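Local coordinates for xylose isomerase-like TIM barrel domain-containing protein (Sinorhizobium meliloti, PDB 3JU2) that is of unknown function but binds a zinc ion in a TIM barrel of the xylose isomerase-like family, which is consistent with a metal-dependent enzyme, at residues L12-E17 with Q246-F251; I177-V182 with H205-L210. All coordinates share one frame; numbering follows the deposited sequence. Where two conformers were deposited one is given.

In the fold
Both contacts lie at the C-terminal end of the parallel eight-stranded barrel, where the zinc sits. Interaction 1 lies at the seam where the first and last strands meet, and packs the loop after strand 8-11 on the end of strand 246-248 and the residues that follow. Interaction 2 joins the ends of strands 173-178 and 201-206, and in sequence it is nested inside the loop that interaction 1 closes. Their centres are about 12 Å apart. Strands 201-206 and 246-248 are neighbours, and Glu247 O lies 2.8 Å from Ile206 N, a probable hydrogen bond. Interaction 1 supplies Glu249 to the metal, interaction 2 Asp178 and His205, and Glu143 completes the site. Glu249 OE1 and Asp178 OD2 stand 2.9 Å apart on the shared zinc.

Interaction 1: L12-E17 with Q246-F251; sequences LATIRE and QEVEIF. With ZN (zinc ion), chain D.
At the seam of the TIM barrel, just beyond the pairing of the first and last strands, Thr14 meets Val248 and Ile250. The two backbones come nearest at Thr14 and Ile250. One hydroxyl does most of the joining. Thr14 OG1 accepts a hydrogen bond from Ile250 N at 3.1 Å, with an N-H...O angle of 153°. The same oxygen lies 2.9 Å from Val248 O and is also near Asn11 O. The threonine holds OG1 beside its own backbone N (chi1 -65°), and this turns the hydroxyl toward the end of strand 246-248. Replacing Thr14 with a valine would probably leave Ile250 N without its acceptor and Val248 O without its hydroxyl neighbour. A CA-H...O contact runs alongside, with Thr14 CA 3.4 Å from Ile250 O. Helix 261-276 packs on Thr14 through Val264.

Between Val248 and Ile250 stands Glu249, a zinc ligand. Its side chain is extended, with CG anti to the backbone N (chi1 -172°), and OE1 binds the zinc ion at 2.1 Å. Arg220 donates to Glu249 O and makes a cation-pi contact with Phe251. The Phe251 ring turns its edge to the loop: CE1 meets the methyl CB of Ala13 at 3.5 Å, near the ring plane.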
loop_
_atom_site.group_PDB
_atom_site.type_symbol
_atom_site.label_atom_id
_atom_site.label_comp_id
_atom_site.label_asym_id
_atom_site.label_seq_id
_atom_site.Cartn_x
_atom_site.Cartn_y
_atom_site.Cartn_z
ATOM N N LEU A 12 0.823 -10.003 -21.770
ATOM C CA LEU A 12 2.045 -10.644 -22.302
ATOM C C LEU A 12 3.299 -10.413 -21.454
ATOM O O LEU A 12 4.341 -11.031 -21.690
ATOM C CB LEU A 12 2.300 -10.197 -23.731
ATOM C CG LEU A 12 1.196 -10.451 -24.763
ATOM C CD1 LEU A 12 1.686 -10.139 -26.167
ATOM C CD2 LEU A 12 0.616 -11.862 -24.683
ATOM N N ALA A 13 3.193 -9.525 -20.466
ATOM C CA ALA A 13 4.230 -9.399 -19.447
ATOM C C ALA A 13 4.448 -10.703 -18.698
ATOM O O ALA A 13 5.548 -10.951 -18.228
ATOM C CB ALA A 13 3.917 -8.300 -18.493
ATOM N N THR A 14 3.400 -11.528 -18.610
ATOM C CA THR A 14 3.423 -12.813 -17.921
ATOM C C THR A 14 4.485 -13.775 -18.504
ATOM O O THR A 14 5.033 -14.593 -17.783
ATOM C CB THR A 14 2.030 -13.464 -17.982
ATOM O OG1 THR A 14 1.105 -12.635 -17.244
ATOM C CG2 THR A 14 2.038 -14.878 -17.395
ATOM N N ILE A 15 4.708 -13.666 -19.812
ATOM C CA ILE A 15 5.751 -14.440 -20.510
ATOM C C ILE A 15 6.727 -13.522 -21.271
ATOM O O ILE A 15 7.211 -13.871 -22.357
ATOM C CB ILE A 15 5.149 -15.579 -21.414
ATOM C CG1 ILE A 15 4.042 -15.047 -22.348
ATOM C CG2 ILE A 15 4.703 -16.775 -20.553
ATOM C CD1 ILE A 15 3.590 -16.048 -23.427
ATOM N N ARG A 16 7.027 -12.361 -20.676
ATOM C CA ARG A 16 7.853 -11.384 -21.380
ATOM C C ARG A 16 9.333 -11.772 -21.499
ATOM O O ARG A 16 9.959 -11.422 -22.506
ATOM C CB ARG A 16 7.684 -9.961 -20.838
ATOM C CG ARG A 16 8.501 -9.603 -19.603
ATOM C CD ARG A 16 8.935 -8.127 -19.631
ATOM N NE ARG A 16 7.805 -7.196 -19.721
ATOM C CZ ARG A 16 7.543 -6.398 -20.758
ATOM N NH1 ARG A 16 8.320 -6.378 -21.832
ATOM N NH2 ARG A 16 6.490 -5.605 -20.712
ATOM N N GLU A 17 9.867 -12.518 -20.535
ATOM C CA GLU A 17 11.261 -12.963 -20.610
ATOM C C GLU A 17 11.447 -14.014 -21.691
ATOM O O GLU A 17 12.475 -14.038 -22.365
ATOM C CB GLU A 17 11.770 -13.458 -19.258
ATOM C CG GLU A 17 12.034 -12.331 -18.228
ATOM C CD GLU A 17 12.832 -11.138 -18.770
ATOM O OE1 GLU A 17 13.918 -11.348 -19.362
ATOM O OE2 GLU A 17 12.380 -9.983 -18.580
ATOM N N GLN A 246 -10.913 -12.157 -17.787
ATOM C CA GLN A 246 -9.944 -11.974 -16.717
ATOM C C GLN A 246 -8.541 -12.053 -17.329
ATOM O O GLN A 246 -8.200 -13.052 -17.960
ATOM C CB GLN A 246 -10.087 -13.059 -15.664
ATOM C CG GLN A 246 -11.430 -13.029 -14.939
ATOM C CD GLN A 246 -11.543 -14.090 -13.906
ATOM O OE1 GLN A 246 -10.689 -14.225 -13.021
ATOM N NE2 GLN A 246 -12.620 -14.853 -13.980
ATOM N N GLU A 247 -7.743 -11.006 -17.117
ATOM C CA GLU A 247 -6.440 -10.851 -17.751
ATOM C C GLU A 247 -5.292 -11.166 -16.786
ATOM O O GLU A 247 -5.033 -10.431 -15.828
ATOM C CB GLU A 247 -6.329 -9.456 -18.353
ATOM C CG GLU A 247 -4.967 -9.063 -18.948
ATOM C CD GLU A 247 -4.846 -7.554 -19.188
ATOM O OE1 GLU A 247 -5.742 -6.969 -19.859
ATOM O OE2 GLU A 247 -3.848 -6.946 -18.711
ATOM N N VAL A 248 -4.613 -12.282 -17.042
ATOM C CA VAL A 248 -3.443 -12.674 -16.260
ATOM C C VAL A 248 -2.216 -11.768 -16.459
ATOM O O VAL A 248 -1.600 -11.743 -17.540
ATOM C CB VAL A 248 -3.039 -14.136 -16.524
ATOM C CG1 VAL A 248 -1.891 -14.540 -15.601
ATOM C CG2 VAL A 248 -4.202 -15.057 -16.274
ATOM N N GLU A 249 -1.845 -11.073 -15.386
ATOM C CA GLU A 249 -0.645 -10.222 -15.358
ATOM C C GLU A 249 0.264 -10.557 -14.166
ATOM O O GLU A 249 0.002 -10.174 -13.005
ATOM C CB GLU A 249 -1.036 -8.739 -15.362
ATOM C CG GLU A 249 0.161 -7.784 -15.519
ATOM C CD GLU A 249 -0.259 -6.336 -15.482
ATOM O OE1 GLU A 249 -1.147 -6.023 -14.671
ATOM O OE2 GLU A 249 0.277 -5.516 -16.258
ATOM N N ILE A 250 1.327 -11.305 -14.452
ATOM C CA ILE A 250 2.235 -11.797 -13.426
ATOM C C ILE A 250 3.645 -11.271 -13.736
ATOM O O ILE A 250 4.128 -11.475 -14.839
ATOM C CB ILE A 250 2.267 -13.354 -13.403
ATOM C CG1 ILE A 250 0.903 -13.920 -12.959
ATOM C CG2 ILE A 250 3.354 -13.850 -12.451
ATOM C CD1 ILE A 250 0.767 -15.399 -13.195
ATOM N N PHE A 251 4.267 -10.559 -12.793
ATOM C CA PHE A 251 5.701 -10.240 -12.921
ATOM C C PHE A 251 6.379 -11.121 -11.906
ATOM O O PHE A 251 6.176 -10.946 -10.684
ATOM C CB PHE A 251 6.037 -8.769 -12.620
ATOM C CG PHE A 251 5.157 -7.753 -13.327
ATOM C CD1 PHE A 251 4.675 -7.966 -14.614
ATOM C CD2 PHE A 251 4.876 -6.543 -12.709
ATOM C CE1 PHE A 251 3.865 -7.006 -15.253
ATOM C CE2 PHE A 251 4.075 -5.577 -13.342
ATOM C CZ PHE A 251 3.577 -5.814 -14.620
HETATM ZN ZN ZN D . -2.628 -4.790 -13.890
#

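Interaction 2: I177-V182 with H205-L210; sequences IDVYHV and HICDWL. With ZN (zinc ion), chain D.
The zinc site at the C-terminal end of the barrel joins Asp178 and His205, paired across parallel strands 173-178 and 201-206. His205 N donates to Ile177 O at 2.8 Å, and Val179 N to His205 O at 3.1 Å. Both side chains point to the same face of the sheet and cross at about a right angle. Asp178 OD2 binds zinc at 2.0 Å and His205 ND1 at 2.3 Å; Arg220 also donates to OD2. The other carboxylate oxygen, OD1, caps helix 179-182 by accepting from Tyr180 N, which comes from above the carboxylate plane. The cap and the metal together fix the carboxylate's rotation.

Beyond the strands, Cys207 SG rests 3.6 Å from Tyr180 CB and lies obliquely to the ring. Tyr180 has CG anti to its backbone N (chi1 -157°), which carries the ring out to Trp209. Trp209 CE3 sits over one face of the tyrosine, 3.5 Å from CE1, with the planes at 36°. Asp208 O lies at the ring edge. A water bridges Tyr180 OH and Leu210 N. Metal ligands carried on neighbouring strand ends are typical of xylose isomerase-like TIM barrels.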
loop_
_atom_site.group_PDB
_atom_site.type_symbol
_atom_site.label_atom_id
_atom_site.label_comp_id
_atom_site.label_asym_id
_atom_site.label_seq_id
_atom_site.Cartn_x
_atom_site.Cartn_y
_atom_site.Cartn_z
ATOM N N ILE A 177 -9.245 -2.774 -13.000
ATOM C CA ILE A 177 -9.152 -3.286 -11.656
ATOM C C ILE A 177 -8.182 -4.471 -11.634
ATOM O O ILE A 177 -8.518 -5.558 -12.103
ATOM C CB ILE A 177 -10.536 -3.717 -11.086
ATOM C CG1 ILE A 177 -11.529 -2.544 -11.141
ATOM C CG2 ILE A 177 -10.393 -4.295 -9.664
ATOM C CD1 ILE A 177 -12.948 -2.932 -10.760
ATOM N N ASP A 178 -6.986 -4.238 -11.092
ATOM C CA ASP A 178 -5.973 -5.305 -10.906
ATOM C C ASP A 178 -5.973 -5.745 -9.457
ATOM O O ASP A 178 -5.694 -4.946 -8.538
ATOM C CB ASP A 178 -4.587 -4.788 -11.330
ATOM C CG ASP A 178 -3.473 -5.898 -11.348
ATOM O OD1 ASP A 178 -3.517 -6.910 -10.626
ATOM O OD2 ASP A 178 -2.531 -5.738 -12.151
ATOM N N VAL A 179 -6.258 -7.023 -9.223
ATOM C CA VAL A 179 -6.323 -7.556 -7.861
ATOM C C VAL A 179 -5.045 -7.305 -7.030
ATOM O O VAL A 179 -5.128 -7.129 -5.818
ATOM C CB VAL A 179 -6.720 -9.067 -7.832
ATOM C CG1 VAL A 179 -8.086 -9.285 -8.524
ATOM C CG2 VAL A 179 -5.606 -9.987 -8.454
ATOM N N TYR A 180 -3.878 -7.262 -7.690
ATOM C CA TYR A 180 -2.601 -7.045 -6.997
ATOM C C TYR A 180 -2.601 -5.665 -6.344
ATOM O O TYR A 180 -2.137 -5.504 -5.219
ATOM C CB TYR A 180 -1.415 -7.152 -7.958
ATOM C CG TYR A 180 -0.123 -7.479 -7.247
ATOM C CD1 TYR A 180 0.093 -8.758 -6.742
ATOM C CD2 TYR A 180 0.878 -6.508 -7.075
ATOM C CE1 TYR A 180 1.281 -9.075 -6.064
ATOM C CE2 TYR A 180 2.092 -6.817 -6.419
ATOM C CZ TYR A 180 2.282 -8.109 -5.927
ATOM O OH TYR A 180 3.445 -8.433 -5.276
ATOM N N HIS A 181 -3.159 -4.704 -7.063
ATOM C CA HIS A 181 -3.176 -3.317 -6.624
ATOM C C HIS A 181 -4.256 -2.960 -5.597
ATOM O O HIS A 181 -4.063 -2.040 -4.811
ATOM C CB HIS A 181 -3.259 -2.430 -7.856
ATOM C CG HIS A 181 -2.106 -2.612 -8.794
ATOM N ND1 HIS A 181 -0.807 -2.791 -8.354
ATOM C CD2 HIS A 181 -2.052 -2.623 -10.145
ATOM C CE1 HIS A 181 -0.007 -2.912 -9.402
ATOM N NE2 HIS A 181 -0.741 -2.815 -10.497
ATOM N N VAL A 182 -5.372 -3.702 -5.585
ATOM C CA VAL A 182 -6.582 -3.275 -4.838
ATOM C C VAL A 182 -7.106 -4.260 -3.800
ATOM O O VAL A 182 -7.957 -3.880 -2.984
ATOM C CB VAL A 182 -7.757 -2.936 -5.794
ATOM C CG1 VAL A 182 -7.357 -1.923 -6.844
ATOM C CG2 VAL A 182 -8.286 -4.225 -6.476
ATOM N N HIS A 205 -7.686 -7.517 -13.966
ATOM C CA HIS A 205 -6.386 -8.216 -14.037
ATOM C C HIS A 205 -6.240 -9.132 -12.860
ATOM O O HIS A 205 -6.591 -8.773 -11.726
ATOM C CB HIS A 205 -5.196 -7.258 -14.069
ATOM C CG HIS A 205 -5.193 -6.315 -15.230
ATOM N ND1 HIS A 205 -4.162 -5.430 -15.452
ATOM C CD2 HIS A 205 -6.083 -6.109 -16.230
ATOM C CE1 HIS A 205 -4.423 -4.709 -16.527
ATOM N NE2 HIS A 205 -5.582 -5.101 -17.018
ATOM N N ILE A 206 -5.691 -10.304 -13.113
ATOM C CA ILE A 206 -5.562 -11.313 -12.103
ATOM C C ILE A 206 -4.147 -11.859 -11.931
ATOM O O ILE A 206 -3.364 -11.781 -12.808
ATOM C CB ILE A 206 -6.598 -12.425 -12.271
ATOM C CG1 ILE A 206 -6.543 -13.006 -13.672
ATOM C CG2 ILE A 206 -7.959 -11.896 -12.045
ATOM C CD1 ILE A 206 -7.090 -14.390 -13.775
ATOM N N CYS A 207 -3.896 -12.412 -10.761
ATOM C CA CYS A 207 -2.610 -12.808 -10.231
ATOM C C CYS A 207 -2.834 -13.002 -8.750
ATOM O O CYS A 207 -3.938 -13.076 -8.346
ATOM C CB CYS A 207 -1.534 -11.777 -10.503
ATOM S SG CYS A 207 -1.804 -10.199 -9.854
ATOM N N ASP A 208 -1.802 -13.089 -7.942
ATOM C CA ASP A 208 -1.988 -13.311 -6.533
ATOM C C ASP A 208 -0.947 -12.597 -5.709
ATOM O O ASP A 208 0.092 -12.268 -6.176
ATOM C CB ASP A 208 -1.998 -14.797 -6.199
ATOM C CG ASP A 208 -3.029 -15.176 -5.148
ATOM O OD1 ASP A 208 -3.446 -16.318 -5.155
ATOM O OD2 ASP A 208 -3.400 -14.371 -4.315
ATOM N N TRP A 209 -1.288 -12.362 -4.470
ATOM C CA TRP A 209 -0.405 -11.738 -3.496
ATOM C C TRP A 209 0.223 -12.856 -2.671
ATOM O O TRP A 209 -0.439 -13.521 -1.859
ATOM C CB TRP A 209 -1.186 -10.778 -2.569
ATOM C CG TRP A 209 -0.289 -10.045 -1.622
ATOM C CD1 TRP A 209 0.121 -10.463 -0.390
ATOM C CD2 TRP A 209 0.354 -8.782 -1.856
ATOM N NE1 TRP A 209 0.973 -9.535 0.163
ATOM C CE2 TRP A 209 1.131 -8.494 -0.711
ATOM C CE3 TRP A 209 0.351 -7.875 -2.924
ATOM C CZ2 TRP A 209 1.904 -7.311 -0.584
ATOM C CZ3 TRP A 209 1.111 -6.692 -2.806
ATOM C CH2 TRP A 209 1.889 -6.436 -1.645
ATOM N N LEU A 210 1.526 -13.021 -2.834
ATOM C CA LEU A 210 2.245 -14.068 -2.115
ATOM C C LEU A 210 2.522 -13.715 -0.665
ATOM O O LEU A 210 2.703 -12.530 -0.303
ATOM C CB LEU A 210 3.554 -14.394 -2.843
ATOM C CG LEU A 210 3.357 -14.906 -4.267
ATOM C CD1 LEU A 210 4.706 -15.124 -4.981
ATOM C CD2 LEU A 210 2.519 -16.212 -4.270
HETATM ZN ZN ZN D . -2.628 -4.790 -13.890
HETATM O O HOH W 1 3.257 -11.047 -4.174
#